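Local coordinates for heme peroxidase (Bacteroides thetaiotaomicron, PDB 2GVK), which probably uses a bound heme and hydrogen peroxide to oxidise dyes and related substrates, as a member of the dye-decolorizing peroxidase family, at residues 25-30 with 110-115; 44-49 with 67-72; 51-56 with 122-127. All coordinates share one frame; numbering follows the deposited sequence.

Interaction 1 (25-30 with 110-115); sequences VIFIVY and LFHIRA
The rings of Phe27 and His112 lie side by side and point the same way, one from each of two neighbouring antiparallel strands. Their planes are nearly parallel, 8° apart, but so far slid that they barely overlap: Phe27 CE1 sits 3.3 Å from His112 CD2 while the centroids are 4.9 Å apart. His112 CG, anti to the backbone N (chi1 174°), starts the imidazole on the course that brings it beside Phe27. Val25 CG2 meets the imidazole edge in its plane, 3.5 Å from His112 CD2, and also rests on the rim of one Phe27 face. On the other side of the sheet, Tyr30 CD2 and Phe111 CE2 meet edge to edge at 3.8 Å, and Ile26 CB faces Ile113 CB at 4.2 Å. An alanine in place of Phe27 would probably open a gap beside His112 CD2 and Val25 CG2 and leave Tyr262 without its stacking partner. Two hydrogen-bonded pairs, Ile26 with Ile113 and Ile28 with Phe111, hold the strands in register. The His112 ND1 bond to Tyr266 OH, the Arg114 guanidinium set against CE1 in the modelled conformer, and the flanking Phe27 and Val25 would probably limit rotation of the buried imidazole.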
ATOM      1  N   VAL A  25       9.531  11.623  12.846  1.00 12.37           N
ATOM      2  CA  VAL A  25      10.914  11.927  13.218  0.50 12.04           C
ATOM      3  C   VAL A  25      11.059  12.235  14.692  1.00 11.85           C
ATOM      4  O   VAL A  25      10.199  12.817  15.291  1.00 11.62           O
ATOM      5  CB  VAL A  25      11.489  13.137  12.366  0.50 12.06           C
ATOM      6  CG1 VAL A  25      10.748  14.413  12.667  0.50 13.06           C
ATOM      7  CG2 VAL A  25      12.989  13.318  12.611  0.50 12.01           C
ATOM      8  N   ILE A  26      12.173  11.780  15.259  1.00 11.47           N
ATOM      9  CA  ILE A  26      12.563  12.133  16.604  1.00 11.16           C
ATOM     10  C   ILE A  26      13.929  12.765  16.537  1.00 11.23           C
ATOM     11  O   ILE A  26      14.845  12.225  15.893  1.00 11.49           O
ATOM     12  CB  ILE A  26      12.643  10.909  17.543  1.00 11.20           C
ATOM     13  CG1 ILE A  26      11.280  10.252  17.693  1.00 11.67           C
ATOM     14  CG2 ILE A  26      13.162  11.347  18.900  1.00 11.90           C
ATOM     15  CD1 ILE A  26      11.282   9.032  18.572  1.00 12.35           C
ATOM     16  N   PHE A  27      14.042  13.965  17.083  1.00 11.22           N
ATOM     17  CA  PHE A  27      15.354  14.641  17.261  1.00 11.12           C
ATOM     18  C   PHE A  27      15.686  14.649  18.749  1.00 10.77           C
ATOM     19  O   PHE A  27      14.954  15.243  19.549  1.00 10.96           O
ATOM     20  CB  PHE A  27      15.330  16.095  16.770  1.00 11.37           C
ATOM     21  CG  PHE A  27      14.924  16.259  15.335  1.00 12.13           C
ATOM     22  CD1 PHE A  27      15.858  16.193  14.330  1.00 13.19           C
ATOM     23  CD2 PHE A  27      13.616  16.618  15.008  1.00 14.24           C
ATOM     24  CE1 PHE A  27      15.487  16.442  13.012  1.00 14.67           C
ATOM     25  CE2 PHE A  27      13.256  16.837  13.712  1.00 13.66           C
ATOM     26  CZ  PHE A  27      14.210  16.783  12.718  1.00 13.51           C
ATOM     27  N   ILE A  28      16.785  14.003  19.122  1.00 10.43           N
ATOM     28  CA  ILE A  28      17.242  14.005  20.511  1.00 10.71           C
ATOM     29  C   ILE A  28      18.647  14.600  20.623  1.00 10.63           C
ATOM     30  O   ILE A  28      19.557  14.183  19.929  1.00 10.81           O
ATOM     31  CB  ILE A  28      17.258  12.578  21.095  1.00 10.60           C
ATOM     32  CG1 ILE A  28      15.833  12.066  21.270  1.00 13.36           C
ATOM     33  CG2 ILE A  28      17.957  12.563  22.393  1.00 11.64           C
ATOM     34  CD1 ILE A  28      15.753  10.592  21.566  1.00 14.94           C
ATOM     35  N   VAL A  29      18.798  15.590  21.505  1.00 10.65           N
ATOM     36  CA  VAL A  29      20.088  16.120  21.843  1.00 10.81           C
ATOM     37  C   VAL A  29      20.355  15.826  23.310  1.00 10.66           C
ATOM     38  O   VAL A  29      19.529  16.127  24.178  1.00 10.80           O
ATOM     39  CB  VAL A  29      20.180  17.636  21.578  1.00 10.78           C
ATOM     40  CG1 VAL A  29      21.510  18.195  22.052  1.00 12.32           C
ATOM     41  CG2 VAL A  29      19.989  17.908  20.105  1.00 11.59           C
ATOM     42  N   TYR A  30      21.480  15.171  23.557  1.00 10.56           N
ATOM     43  CA  TYR A  30      21.917  14.813  24.891  1.00 10.59           C
ATOM     44  C   TYR A  30      23.160  15.601  25.269  1.00 10.91           C
ATOM     45  O   TYR A  30      24.014  15.868  24.419  1.00 10.90           O
ATOM     46  CB  TYR A  30      22.310  13.346  24.932  1.00 10.74           C
ATOM     47  CG  TYR A  30      21.186  12.333  24.923  1.00  9.76           C
ATOM     48  CD1 TYR A  30      20.278  12.285  25.949  1.00 11.40           C
ATOM     49  CD2 TYR A  30      21.207  11.263  24.027  1.00 10.72           C
ATOM     50  CE1 TYR A  30      19.329  11.255  26.034  1.00 11.39           C
ATOM     51  CE2 TYR A  30      20.265  10.244  24.103  1.00 11.23           C
ATOM     52  CZ  TYR A  30      19.331  10.254  25.107  1.00 12.51           C
ATOM     53  OH  TYR A  30      18.435   9.219  25.231  1.00 13.83           O
ATOM     54  N   LEU A 110      23.805  14.043  19.134  1.00 10.59           N
ATOM     55  CA  LEU A 110      22.566  14.184  18.370  1.00 10.66           C
ATOM     56  C   LEU A 110      22.143  12.854  17.780  1.00 10.78           C
ATOM     57  O   LEU A 110      22.949  12.154  17.165  1.00 10.90           O
ATOM     58  CB  LEU A 110      22.741  15.197  17.219  1.00 11.05           C
ATOM     59  CG  LEU A 110      21.567  15.277  16.198  1.00 11.67           C
ATOM     60  CD1 LEU A 110      20.338  15.924  16.789  1.00 12.13           C
ATOM     61  CD2 LEU A 110      22.006  16.013  14.947  1.00 13.88           C
ATOM     62  N   PHE A 111      20.870  12.512  17.967  1.00 10.70           N
ATOM     63  CA  PHE A 111      20.258  11.394  17.248  1.00 10.75           C
ATOM     64  C   PHE A 111      19.110  11.915  16.439  1.00 10.75           C
ATOM     65  O   PHE A 111      18.231  12.620  16.965  1.00 10.70           O
ATOM     66  CB  PHE A 111      19.777  10.290  18.231  1.00 10.83           C
ATOM     67  CG  PHE A 111      20.888   9.599  18.946  1.00 12.01           C
ATOM     68  CD1 PHE A 111      21.645   8.647  18.311  1.00 11.72           C
ATOM     69  CD2 PHE A 111      21.214   9.937  20.259  1.00 11.29           C
ATOM     70  CE1 PHE A 111      22.684   8.008  18.968  1.00 10.03           C
ATOM     71  CE2 PHE A 111      22.266   9.285  20.925  1.00 11.91           C
ATOM     72  CZ  PHE A 111      22.988   8.334  20.281  1.00 10.54           C
ATOM     73  N   HIS A 112      19.138  11.608  15.137  1.00 10.53           N
ATOM     74  CA  HIS A 112      18.092  11.997  14.207  1.00 10.83           C
ATOM     75  C   HIS A 112      17.475  10.705  13.675  1.00 11.01           C
ATOM     76  O   HIS A 112      18.099   9.980  12.896  1.00 11.43           O
ATOM     77  CB  HIS A 112      18.697  12.861  13.096  1.00 10.99           C
ATOM     78  CG  HIS A 112      17.741  13.219  11.994  1.00 11.03           C
ATOM     79  ND1 HIS A 112      18.167  13.490  10.700  1.00 12.16           N
ATOM     80  CD2 HIS A 112      16.405  13.410  11.997  1.00 13.05           C
ATOM     81  CE1 HIS A 112      17.125  13.812   9.960  1.00 13.30           C
ATOM     82  NE2 HIS A 112      16.037  13.750  10.712  1.00 12.10           N
ATOM     83  N   ILE A 113      16.251  10.408  14.152  1.00 10.87           N
ATOM     84  CA  ILE A 113      15.603   9.131  13.930  1.00 11.45           C
ATOM     85  C   ILE A 113      14.362   9.346  13.064  1.00 11.51           C
ATOM     86  O   ILE A 113      13.517  10.161  13.396  1.00 11.32           O
ATOM     87  CB  ILE A 113      15.157   8.477  15.278  1.00 11.42           C
ATOM     88  CG1 ILE A 113      16.214   8.669  16.359  1.00 13.18           C
ATOM     89  CG2 ILE A 113      14.855   7.008  15.070  1.00 12.60           C
ATOM     90  CD1 ILE A 113      15.841   8.079  17.725  1.00 14.39           C
ATOM     91  N   ARG A 114      14.277   8.591  11.966  1.00 11.89           N
ATOM     92  CA  ARG A 114      13.214   8.727  10.937  0.50 12.27           C
ATOM     93  C   ARG A 114      12.632   7.348  10.597  1.00 12.23           C
ATOM     94  O   ARG A 114      13.380   6.410  10.428  1.00 12.58           O
ATOM     95  CB  ARG A 114      13.817   9.316   9.639  0.50 12.53           C
ATOM     96  CG  ARG A 114      14.284  10.728   9.731  0.50 13.71           C
ATOM     97  CD  ARG A 114      14.962  11.187   8.439  0.50 15.38           C
ATOM     98  NE  ARG A 114      16.389  10.829   8.425  0.50  9.82           N
ATOM     99  CZ  ARG A 114      17.289  11.357   7.585  0.50 17.22           C
ATOM    100  NH1 ARG A 114      16.922  12.276   6.703  0.50 17.91           N
ATOM    101  NH2 ARG A 114      18.568  10.987   7.662  0.50 15.35           N
ATOM    102  N   ALA A 115      11.308   7.273  10.371  1.00 11.97           N
ATOM    103  CA  ALA A 115      10.691   6.056   9.858  1.00 11.72           C
ATOM    104  C   ALA A 115       9.280   6.318   9.391  1.00 12.16           C
ATOM    105  O   ALA A 115       8.666   7.331   9.748  1.00 12.40           O
ATOM    106  CB  ALA A 115      10.690   4.971  10.910  1.00 11.57           C
TER

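Interaction 2 (44-49 with 67-72); sequences DVCANF and CTMGFG
Phe49 reaches down from its helix onto the strand and meets Met69, a selenomethionine, with one face of its ring. Met69 CB stands over that face toward the rim, 3.7 Å from Phe49 CZ, in a CH-pi contact. The selenium follows over the face in a Met-aromatic contact, with Met69 SE 4.5 Å from the Phe49 centroid. The Met69 chain runs extended beyond CG to carry its methyl onward to the helix. Two cysteine sulfur-aromatic contacts use ring edges instead: Cys67 SG lies 3.7 Å from Phe49 CZ, and Cys46 SG comes close to the plane of the Phe71 ring, 3.7 Å from Phe71 CZ. Apolar contacts at the methyl end complete the set, Met69 CE touching Val45 CG1 and Cys46 SG, each at 3.9 Å. No hydrogen bond joins 44-49 to 67-72. Leu312 of helix 309-315 packs against Cys46, Phe49, Met69 and Phe71, while Phe111 of the adjoining strand touches Met69. A helix laid on an antiparallel sheet, the axes of 44-49 and 67-72 approaching to 10.7 Å, is consistent with the ferredoxin-like, alpha-on-beta architecture of dye-decolorizing peroxidases, which belong to the dimeric alpha-beta barrel clan.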
ATOM      1  N   ASP A  44      29.849   2.018  23.441  1.00 14.46           N
ATOM      2  CA  ASP A  44      28.955   0.838  23.207  0.70 14.74           C
ATOM      3  C   ASP A  44      27.942   1.153  22.142  1.00 14.38           C
ATOM      4  O   ASP A  44      27.674   0.347  21.265  1.00 14.82           O
ATOM      5  CB  ASP A  44      28.212   0.423  24.483  0.70 15.15           C
ATOM      6  CG  ASP A  44      27.229  -0.760  24.240  0.70 18.13           C
ATOM      7  OD1 ASP A  44      27.720  -1.895  23.987  0.70 23.78           O
ATOM      8  OD2 ASP A  44      25.982  -0.552  24.296  0.70 19.31           O
ATOM      9  N   VAL A  45      27.365   2.341  22.209  1.00 13.45           N
ATOM     10  CA  VAL A  45      26.407   2.755  21.178  1.00 13.10           C
ATOM     11  C   VAL A  45      27.122   2.901  19.812  1.00 12.85           C
ATOM     12  O   VAL A  45      26.635   2.413  18.800  1.00 12.65           O
ATOM     13  CB  VAL A  45      25.682   4.070  21.548  1.00 12.83           C
ATOM     14  CG1 VAL A  45      24.853   4.569  20.380  1.00 13.70           C
ATOM     15  CG2 VAL A  45      24.802   3.867  22.751  1.00 14.21           C
ATOM     16  N   CYS A  46      28.297   3.538  19.802  1.00 12.80           N
ATOM     17  CA  CYS A  46      29.082   3.665  18.558  1.00 12.79           C
ATOM     18  C   CYS A  46      29.333   2.294  17.934  1.00 12.76           C
ATOM     19  O   CYS A  46      29.159   2.106  16.719  1.00 12.59           O
ATOM     20  CB  CYS A  46      30.429   4.348  18.809  1.00 12.84           C
ATOM     21  SG  CYS A  46      30.346   6.051  19.309  1.00 13.50           S
ATOM     22  N   ALA A  47      29.768   1.348  18.765  1.00 12.98           N
ATOM     23  CA  ALA A  47      30.117   0.018  18.305  1.00 13.14           C
ATOM     24  C   ALA A  47      28.919  -0.738  17.737  1.00 13.21           C
ATOM     25  O   ALA A  47      29.074  -1.549  16.814  1.00 13.40           O
ATOM     26  CB  ALA A  47      30.731  -0.771  19.440  1.00 13.20           C
ATOM     27  N   ASN A  48      27.737  -0.477  18.284  1.00 13.05           N
ATOM     28  CA  ASN A  48      26.559  -1.250  17.958  1.00 13.23           C
ATOM     29  C   ASN A  48      25.548  -0.514  17.086  1.00 12.81           C
ATOM     30  O   ASN A  48      24.473  -1.062  16.757  1.00 12.42           O
ATOM     31  CB  ASN A  48      25.905  -1.711  19.251  1.00 13.77           C
ATOM     32  CG  ASN A  48      26.710  -2.766  19.940  1.00 17.79           C
ATOM     33  OD1 ASN A  48      26.942  -3.851  19.377  1.00 20.75           O
ATOM     34  ND2 ASN A  48      27.202  -2.455  21.124  1.00 18.20           N
ATOM     35  N   PHE A  49      25.904   0.687  16.666  1.00 12.75           N
ATOM     36  CA  PHE A  49      24.959   1.575  15.949  1.00 12.35           C
ATOM     37  C   PHE A  49      24.482   0.995  14.623  1.00 12.23           C
ATOM     38  O   PHE A  49      23.284   0.921  14.377  1.00 11.94           O
ATOM     39  CB  PHE A  49      25.593   2.938  15.718  1.00 12.17           C
ATOM     40  CG  PHE A  49      24.609   4.003  15.279  1.00 12.71           C
ATOM     41  CD1 PHE A  49      23.632   4.471  16.144  1.00 13.41           C
ATOM     42  CD2 PHE A  49      24.680   4.538  14.021  1.00 12.66           C
ATOM     43  CE1 PHE A  49      22.757   5.479  15.747  1.00 13.32           C
ATOM     44  CE2 PHE A  49      23.822   5.536  13.634  1.00 12.37           C
ATOM     45  CZ  PHE A  49      22.844   5.985  14.496  1.00 12.01           C
ATOM     46  N   CYS A  67      18.598   6.265  11.224  1.00 12.11           N
ATOM     47  CA  CYS A  67      19.076   7.040  12.342  1.00 12.02           C
ATOM     48  C   CYS A  67      20.476   7.525  12.020  1.00 12.22           C
ATOM     49  O   CYS A  67      21.278   6.786  11.452  1.00 12.18           O
ATOM     50  CB  CYS A  67      19.101   6.242  13.643  1.00 12.04           C
ATOM     51  SG  CYS A  67      19.424   7.260  15.114  1.00 14.09           S
ATOM     52  N   THR A  68      20.746   8.775  12.342  1.00 11.94           N
ATOM     53  CA  THR A  68      22.104   9.302  12.293  1.00 12.19           C
ATOM     54  C   THR A  68      22.523   9.733  13.693  1.00 12.25           C
ATOM     55  O   THR A  68      21.672  10.111  14.527  1.00 12.66           O
ATOM     56  CB  THR A  68      22.224  10.481  11.342  1.00 12.33           C
ATOM     57  OG1 THR A  68      21.444  11.552  11.826  1.00 16.75           O
ATOM     58  CG2 THR A  68      21.760  10.116   9.989  1.00 13.30           C
HETATM   59  N   MSE A  69      23.833   9.642  13.952  1.00 11.75           N
HETATM   60  CA  MSE A  69      24.421   9.953  15.230  1.00 12.29           C
HETATM   61  C   MSE A  69      25.559  10.931  15.020  1.00 12.12           C
HETATM   62  O   MSE A  69      26.459  10.680  14.218  1.00 12.51           O
HETATM   63  CB  MSE A  69      24.970   8.678  15.852  1.00 12.19           C
HETATM   64  CG  MSE A  69      25.632   8.866  17.207  1.00 15.26           C
HETATM   65 SE   MSE A  69      26.354   7.176  17.875  0.70 22.19          SE
HETATM   66  CE  MSE A  69      26.851   7.789  19.652  1.00 18.76           C
ATOM     67  N   GLY A  70      25.532  12.031  15.760  1.00 11.63           N
ATOM     68  CA  GLY A  70      26.552  13.051  15.651  1.00 11.54           C
ATOM     69  C   GLY A  70      27.081  13.490  16.995  1.00 10.89           C
ATOM     70  O   GLY A  70      26.419  13.319  18.031  1.00 10.82           O
ATOM     71  N   PHE A  71      28.254  14.113  16.961  1.00 10.30           N
ATOM     72  CA  PHE A  71      28.962  14.564  18.164  1.00 10.27           C
ATOM     73  C   PHE A  71      29.244  16.054  18.141  1.00 10.30           C
ATOM     74  O   PHE A  71      29.739  16.583  17.145  1.00 10.25           O
ATOM     75  CB  PHE A  71      30.309  13.813  18.297  1.00 10.34           C
ATOM     76  CG  PHE A  71      30.173  12.332  18.279  1.00 11.61           C
ATOM     77  CD1 PHE A  71      30.071  11.654  17.087  1.00 14.25           C
ATOM     78  CD2 PHE A  71      30.062  11.619  19.454  1.00 11.25           C
ATOM     79  CE1 PHE A  71      29.869  10.280  17.060  1.00 15.02           C
ATOM     80  CE2 PHE A  71      29.880  10.211  19.423  1.00 13.08           C
ATOM     81  CZ  PHE A  71      29.792   9.568  18.240  1.00 14.30           C
ATOM     82  N   GLY A  72      29.035  16.707  19.287  1.00 10.16           N
ATOM     83  CA  GLY A  72      29.387  18.112  19.464  1.00 10.34           C
ATOM     84  C   GLY A  72      30.898  18.303  19.520  1.00 10.57           C
ATOM     85  O   GLY A  72      31.646  17.358  19.732  1.00 10.25           O
TER

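Interaction 3 (51-56 with 122-127); sequences AMIRSM and FEFASI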
ATOM      1  N   ALA A  51      24.569  -2.097  13.746  1.00 11.98           N
ATOM      2  CA  ALA A  51      23.800  -3.310  14.095  1.00 12.14           C
ATOM      3  C   ALA A  51      22.343  -2.978  14.477  1.00 12.08           C
ATOM      4  O   ALA A  51      21.412  -3.707  14.129  1.00 11.98           O
ATOM      5  CB  ALA A  51      24.475  -4.052  15.235  1.00 12.03           C
HETATM    6  N   MSE A  52      22.156  -1.892  15.225  1.00 12.42           N
HETATM    7  CA  MSE A  52      20.820  -1.472  15.618  1.00 12.41           C
HETATM    8  C   MSE A  52      20.001  -1.081  14.378  1.00 11.94           C
HETATM    9  O   MSE A  52      18.813  -1.397  14.285  1.00 11.87           O
HETATM   10  CB  MSE A  52      20.889  -0.312  16.589  1.00 12.85           C
HETATM   11  CG  MSE A  52      21.464  -0.683  17.964  1.00 14.54           C
HETATM   12 SE   MSE A  52      21.698   0.887  19.097  0.70 25.19          SE
HETATM   13  CE  MSE A  52      19.784   1.425  19.214  1.00 19.65           C
ATOM     14  N   ILE A  53      20.649  -0.398  13.425  1.00 11.72           N
ATOM     15  CA  ILE A  53      20.001  -0.044  12.175  1.00 11.56           C
ATOM     16  C   ILE A  53      19.711  -1.294  11.356  1.00 11.21           C
ATOM     17  O   ILE A  53      18.602  -1.436  10.804  1.00 11.14           O
ATOM     18  CB  ILE A  53      20.853   0.961  11.361  1.00 11.52           C
ATOM     19  CG1 ILE A  53      20.971   2.281  12.137  1.00 12.41           C
ATOM     20  CG2 ILE A  53      20.256   1.178   9.966  1.00 12.19           C
ATOM     21  CD1 ILE A  53      22.013   3.231  11.594  1.00 13.50           C
ATOM     22  N   ARG A  54      20.671  -2.227  11.302  1.00 11.07           N
ATOM     23  CA  ARG A  54      20.457  -3.497  10.577  1.00 11.33           C
ATOM     24  C   ARG A  54      19.247  -4.225  11.114  1.00 11.67           C
ATOM     25  O   ARG A  54      18.490  -4.796  10.368  1.00 11.86           O
ATOM     26  CB  ARG A  54      21.682  -4.413  10.683  1.00 11.37           C
ATOM     27  CG  ARG A  54      22.748  -4.158   9.677  1.00 12.96           C
ATOM     28  CD  ARG A  54      23.744  -5.331   9.617  1.00 14.65           C
ATOM     29  NE  ARG A  54      24.603  -5.383  10.804  1.00 16.85           N
ATOM     30  CZ  ARG A  54      25.654  -4.581  11.014  1.00 19.45           C
ATOM     31  NH1 ARG A  54      25.998  -3.672  10.112  1.00 21.42           N
ATOM     32  NH2 ARG A  54      26.371  -4.696  12.123  1.00 20.26           N
ATOM     33  N   SER A  55      19.124  -4.262  12.436  1.00 11.96           N
ATOM     34  CA  SER A  55      18.011  -4.936  13.077  1.00 12.54           C
ATOM     35  C   SER A  55      16.669  -4.342  12.625  1.00 12.48           C
ATOM     36  O   SER A  55      15.769  -5.071  12.152  1.00 12.36           O
ATOM     37  CB  SER A  55      18.155  -4.857  14.598  1.00 12.83           C
ATOM     38  OG  SER A  55      17.045  -5.454  15.247  1.00 14.56           O
HETATM   39  N   MSE A  56      16.561  -3.021  12.673  1.00 12.92           N
HETATM   40  CA  MSE A  56      15.330  -2.351  12.276  1.00 13.50           C
HETATM   41  C   MSE A  56      14.988  -2.623  10.824  1.00 12.90           C
HETATM   42  O   MSE A  56      13.839  -2.856  10.495  1.00 13.26           O
HETATM   43  CB  MSE A  56      15.432  -0.857  12.476  1.00 14.46           C
HETATM   44  CG  MSE A  56      15.655  -0.430  13.873  1.00 18.45           C
HETATM   45 SE   MSE A  56      14.253  -1.001  15.111  0.70 34.17          SE
HETATM   46  CE  MSE A  56      12.792  -0.340  14.223  1.00 28.99           C
ATOM     47  N   PHE A 122      10.438   5.197  18.152  1.00 10.68           N
ATOM     48  CA  PHE A 122      10.390   4.982  19.599  1.00 10.70           C
ATOM     49  C   PHE A 122      11.210   3.774  19.995  1.00 11.04           C
ATOM     50  O   PHE A 122      11.959   3.823  20.942  1.00 11.42           O
ATOM     51  CB  PHE A 122       8.937   4.800  20.100  1.00 10.73           C
ATOM     52  CG  PHE A 122       8.850   4.159  21.441  1.00 10.29           C
ATOM     53  CD1 PHE A 122       9.111   4.885  22.583  1.00 10.83           C
ATOM     54  CD2 PHE A 122       8.601   2.789  21.567  1.00 11.06           C
ATOM     55  CE1 PHE A 122       9.100   4.280  23.814  1.00  9.63           C
ATOM     56  CE2 PHE A 122       8.559   2.184  22.812  1.00 12.42           C
ATOM     57  CZ  PHE A 122       8.839   2.927  23.933  1.00 10.60           C
ATOM     58  N   GLU A 123      11.070   2.690  19.263  1.00 10.97           N
ATOM     59  CA  GLU A 123      11.779   1.460  19.592  1.00 11.69           C
ATOM     60  C   GLU A 123      13.298   1.716  19.664  1.00 11.39           C
ATOM     61  O   GLU A 123      13.964   1.383  20.659  1.00 11.27           O
ATOM     62  CB  GLU A 123      11.459   0.378  18.541  1.00 12.32           C
ATOM     63  CG  GLU A 123      12.276  -0.900  18.662  1.00 17.55           C
ATOM     64  CD  GLU A 123      11.755  -1.815  19.702  1.00 24.61           C
ATOM     65  OE1 GLU A 123      11.039  -1.335  20.618  1.00 28.01           O
ATOM     66  OE2 GLU A 123      11.994  -3.044  19.578  1.00 27.83           O
ATOM     67  N   PHE A 124      13.827   2.312  18.621  1.00 11.36           N
ATOM     68  CA  PHE A 124      15.244   2.613  18.536  1.00 11.16           C
ATOM     69  C   PHE A 124      15.662   3.558  19.671  1.00 11.08           C
ATOM     70  O   PHE A 124      16.644   3.321  20.359  1.00 10.61           O
ATOM     71  CB  PHE A 124      15.542   3.252  17.173  1.00 11.37           C
ATOM     72  CG  PHE A 124      17.020   3.249  16.793  1.00 11.39           C
ATOM     73  CD1 PHE A 124      17.853   4.251  17.230  1.00 12.40           C
ATOM     74  CD2 PHE A 124      17.554   2.232  15.973  1.00 10.57           C
ATOM     75  CE1 PHE A 124      19.186   4.277  16.851  1.00 12.70           C
ATOM     76  CE2 PHE A 124      18.859   2.258  15.597  1.00 11.55           C
ATOM     77  CZ  PHE A 124      19.684   3.288  16.021  1.00 11.88           C
ATOM     78  N   ALA A 125      14.883   4.611  19.875  1.00 10.83           N
ATOM     79  CA  ALA A 125      15.189   5.571  20.897  1.00 10.50           C
ATOM     80  C   ALA A 125      15.178   4.956  22.308  1.00 10.56           C
ATOM     81  O   ALA A 125      15.973   5.340  23.147  1.00 10.67           O
ATOM     82  CB  ALA A 125      14.224   6.762  20.814  1.00 10.85           C
ATOM     83  N   SER A 126      14.282   4.001  22.553  1.00 10.35           N
ATOM     84  CA  SER A 126      14.200   3.367  23.857  0.50 10.27           C
ATOM     85  C   SER A 126      15.462   2.539  24.130  1.00 10.50           C
ATOM     86  O   SER A 126      15.943   2.487  25.258  1.00 10.61           O
ATOM     87  CB  SER A 126      12.927   2.499  23.975  0.50 10.34           C
ATOM     88  OG  SER A 126      13.038   1.295  23.240  0.50  8.62           O
ATOM     89  N   ILE A 127      16.002   1.920  23.092  1.00 10.75           N
ATOM     90  CA  ILE A 127      17.210   1.134  23.249  0.50 10.96           C
ATOM     91  C   ILE A 127      18.406   2.069  23.530  1.00 11.00           C
ATOM     92  O   ILE A 127      19.226   1.775  24.385  1.00 11.22           O
ATOM     93  CB  ILE A 127      17.442   0.228  22.039  0.50 11.07           C
ATOM     94  CG1 ILE A 127      16.325  -0.847  21.982  0.50 11.33           C
ATOM     95  CG2 ILE A 127      18.804  -0.430  22.123  0.50 11.86           C
ATOM     96  CD1 ILE A 127      16.180  -1.516  20.657  0.50 12.77           C
TER
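Met52 CG is anti to the carbonyl carbon (chi1 -68°), and the chain of this selenomethionine then bends at chi3 (63°), placing CE over the ring of Phe124 on the partner helix. Phe124 CG is anti to its own backbone N, and the ring extends toward segment 51-56. The two side chains cross at about a right angle. Met52 CE sits over the centre of one ring face, 3.6 Å from the centroid, in a CH-pi contact, while the selenium stands obliquely in a Met-aromatic one. Nearer the backbone, Met52 CB presses on Phe124 CE2 at 3.4 Å. Ile53 N and Met56 CG (3.9 Å from Phe124 CD2) lie near the ring plane at its edge. In the modelled conformer, Ile127 CG2 lies 3.6 Å from Met52 CE, and Met56 SE passes Glu123 CG at 4.1 Å. The Glu123 carboxylate is held elsewhere, by Arg59 of the same chain and by Tyr147 of the second subunit. No hydrogen bond links the two segments, whose axes run 11.2 Å apart at 151°. Cohesion here therefore rests on dispersion between selenomethionine, aromatic and aliphatic groups, with the Glu123 charge probably balanced by the salt bridge to Arg59 beside this apolar seam.

Overall arrangement
Interaction 1 lies within the sheet, interaction 2 sets helix 38-59 on it, and interaction 3 packs that helix against helix 118-131. Interactions 1 and 2 share neighbouring strands: Leu110 N is probably hydrogen-bonded to Gly70 O at 2.9 Å, and Phe111 CE1 packs on Met69 CG at 3.5 Å. Between interactions 2 and 3, Cys67 SG lies 3.5 Å from Phe124 CE1. Interaction 3 returns to interaction 1 where Ile113 CD1 meets Ala125 CB at 3.7 Å. Their centres are 11 to 12 Å apart, all in the N-terminal Dyp-type peroxidase region. Interactions 1 and 3 also touch the second subunit. No heme is bound in this model; Tyr266 OH, hydrogen-bonded to His112 and Thr68, ties interactions 1 and 2 to strand 258-267.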